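Local coordinates for crystal protein (Bacillus thuringiensis serovar dakota, PDB 2ZTB) that recognizes cancer cells as a parasporin toxin in its proteolytically activated form and probably kills them by forming beta-barrel pores in their membranes, at residues L88-N93 against V162-Q167. Sequence-based numbering, arbitrary orientation.
Sequences LTNNTN and VTVPAQ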
loop_
_atom_site.group_PDB
_atom_site.type_symbol
_atom_site.label_atom_id
_atom_site.label_comp_id
_atom_site.label_asym_id
_atom_site.label_seq_id
_atom_site.Cartn_x
_atom_site.Cartn_y
_atom_site.Cartn_z
ATOM N N LEU A 88 13.386 10.628 -42.364
ATOM C CA LEU A 88 13.017 10.865 -43.756
ATOM C C LEU A 88 14.269 10.896 -44.632
ATOM O O LEU A 88 15.197 11.664 -44.372
ATOM C CB LEU A 88 12.235 12.181 -43.902
ATOM C CG LEU A 88 10.850 12.308 -43.251
ATOM C CD1 LEU A 88 10.333 13.745 -43.316
ATOM C CD2 LEU A 88 9.844 11.342 -43.889
ATOM N N THR A 89 14.292 10.066 -45.670
ATOM C CA THR A 89 15.433 10.026 -46.584
ATOM C C THR A 89 15.072 10.656 -47.930
ATOM O O THR A 89 14.043 10.320 -48.525
ATOM C CB THR A 89 15.985 8.590 -46.755
ATOM O OG1 THR A 89 16.333 8.060 -45.468
ATOM C CG2 THR A 89 17.229 8.577 -47.640
ATOM N N ASN A 90 15.914 11.589 -48.380
ATOM C CA ASN A 90 15.765 12.221 -49.690
ATOM C C ASN A 90 16.839 11.721 -50.654
ATOM O O ASN A 90 18.000 12.144 -50.586
ATOM C CB ASN A 90 15.807 13.753 -49.581
ATOM C CG ASN A 90 15.301 14.450 -50.840
ATOM O OD1 ASN A 90 14.971 13.803 -51.840
ATOM N ND2 ASN A 90 15.234 15.781 -50.794
ATOM N N ASN A 91 16.436 10.811 -51.538
ATOM C CA ASN A 91 17.352 10.190 -52.493
ATOM C C ASN A 91 17.394 10.899 -53.843
ATOM O O ASN A 91 17.993 10.394 -54.787
ATOM C CB ASN A 91 17.021 8.701 -52.667
ATOM C CG ASN A 91 17.479 7.859 -51.485
ATOM O OD1 ASN A 91 18.652 7.885 -51.110
ATOM N ND2 ASN A 91 16.553 7.106 -50.893
ATOM N N THR A 92 16.765 12.071 -53.920
ATOM C CA THR A 92 16.700 12.849 -55.159
ATOM C C THR A 92 17.649 14.047 -55.126
ATOM O O THR A 92 18.236 14.356 -54.091
ATOM C CB THR A 92 15.256 13.339 -55.479
ATOM O OG1 THR A 92 14.897 14.421 -54.608
ATOM C CG2 THR A 92 14.241 12.199 -55.347
ATOM N N ASN A 93 17.790 14.715 -56.268
ATOM C CA ASN A 93 18.660 15.884 -56.392
ATOM C C ASN A 93 17.962 17.186 -55.995
ATOM O O ASN A 93 18.590 18.253 -55.957
ATOM C CB ASN A 93 19.214 15.987 -57.819
ATOM C CG ASN A 93 19.973 14.736 -58.248
ATOM O OD1 ASN A 93 20.034 13.745 -57.519
ATOM N ND2 ASN A 93 20.556 14.783 -59.440
ATOM N N VAL A 162 8.185 19.058 -42.611
ATOM C CA VAL A 162 9.648 19.101 -42.678
ATOM C C VAL A 162 10.204 19.146 -44.105
ATOM O O VAL A 162 9.687 18.488 -45.021
ATOM C CB VAL A 162 10.353 18.023 -41.720
ATOM C CG1 VAL A 162 9.368 16.986 -41.192
ATOM C CG2 VAL A 162 11.585 17.371 -42.355
ATOM N N THR A 163 11.231 19.968 -44.290
ATOM C CA THR A 163 11.967 20.033 -45.553
ATOM C C THR A 163 13.249 19.229 -45.400
ATOM O O THR A 163 14.016 19.435 -44.451
ATOM C CB THR A 163 12.322 21.486 -45.941
ATOM O OG1 THR A 163 11.132 22.285 -45.958
ATOM C CG2 THR A 163 12.995 21.544 -47.328
ATOM N N VAL A 164 13.469 18.293 -46.315
ATOM C CA VAL A 164 14.729 17.554 -46.322
ATOM C C VAL A 164 15.515 17.910 -47.590
ATOM O O VAL A 164 15.024 17.706 -48.712
ATOM C CB VAL A 164 14.567 16.008 -46.024
ATOM C CG1 VAL A 164 13.502 15.367 -46.897
ATOM C CG2 VAL A 164 15.907 15.272 -46.136
ATOM N N PRO A 165 16.706 18.522 -47.406
ATOM C CA PRO A 165 17.571 18.948 -48.509
ATOM C C PRO A 165 17.978 17.809 -49.450
ATOM O O PRO A 165 17.745 16.627 -49.150
ATOM C CB PRO A 165 18.801 19.546 -47.806
ATOM C CG PRO A 165 18.693 19.180 -46.386
ATOM C CD PRO A 165 17.264 18.884 -46.090
ATOM N N ALA A 166 18.598 18.198 -50.566
ATOM C CA ALA A 166 18.889 17.333 -51.713
ATOM C C ALA A 166 19.301 15.895 -51.381
ATOM O O ALA A 166 18.517 14.968 -51.571
ATOM C CB ALA A 166 19.917 18.003 -52.639
ATOM N N GLN A 167 20.520 15.709 -50.887
ATOM C CA GLN A 167 21.065 14.358 -50.719
ATOM C C GLN A 167 21.312 14.071 -49.264
ATOM O O GLN A 167 22.459 14.000 -48.816
ATOM C CB GLN A 167 22.359 14.165 -51.532
ATOM C CG GLN A 167 22.149 14.006 -53.036
ATOM C CD GLN A 167 21.353 12.756 -53.413
ATOM O OE1 GLN A 167 20.552 12.790 -54.348
ATOM N NE2 GLN A 167 21.576 11.652 -52.696
#
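Asn90 sets its CB against the methyls of Val164, with CG2 3.8 Å from that CB. Its CG stands anti to the backbone N (chi1 -165°), which carries the amide across to 162-167. There ND2 donates to Val164 O at 2.8 Å. The oxygen lies near the plane of the Asn90 amide, but ND2 sits above the Val164 carbonyl plane. A second, weak bond runs from ND2 to Pro165 O at 3.1 Å. ND2 also reaches Glu94 O. The other end of the amide serves its own segment, 88-93: OD1 accepts from Thr92 N at 3.2 Å, an Asx turn. Both ends of this buried amide are thus engaged, which should fix its rotation. Two residues back along each strand, Leu88 and Val162 meet tip to tip, CD1 lying 4.0 Å from CG2. Beyond Asn90, Ala166 CB packs on Asn93 O at 3.6 Å. The strands 88-90 and 162-164 are not paired directly. Leu88 and Asn90 bond by backbone to strand 168-199, and Val162 and Val164 to strand 96-116, whose Phe96 touches Asn90 and Val164. The contact lies at one end of the elongated, strand-rich fold, consistent with an aerolysin-type beta-pore-forming toxin.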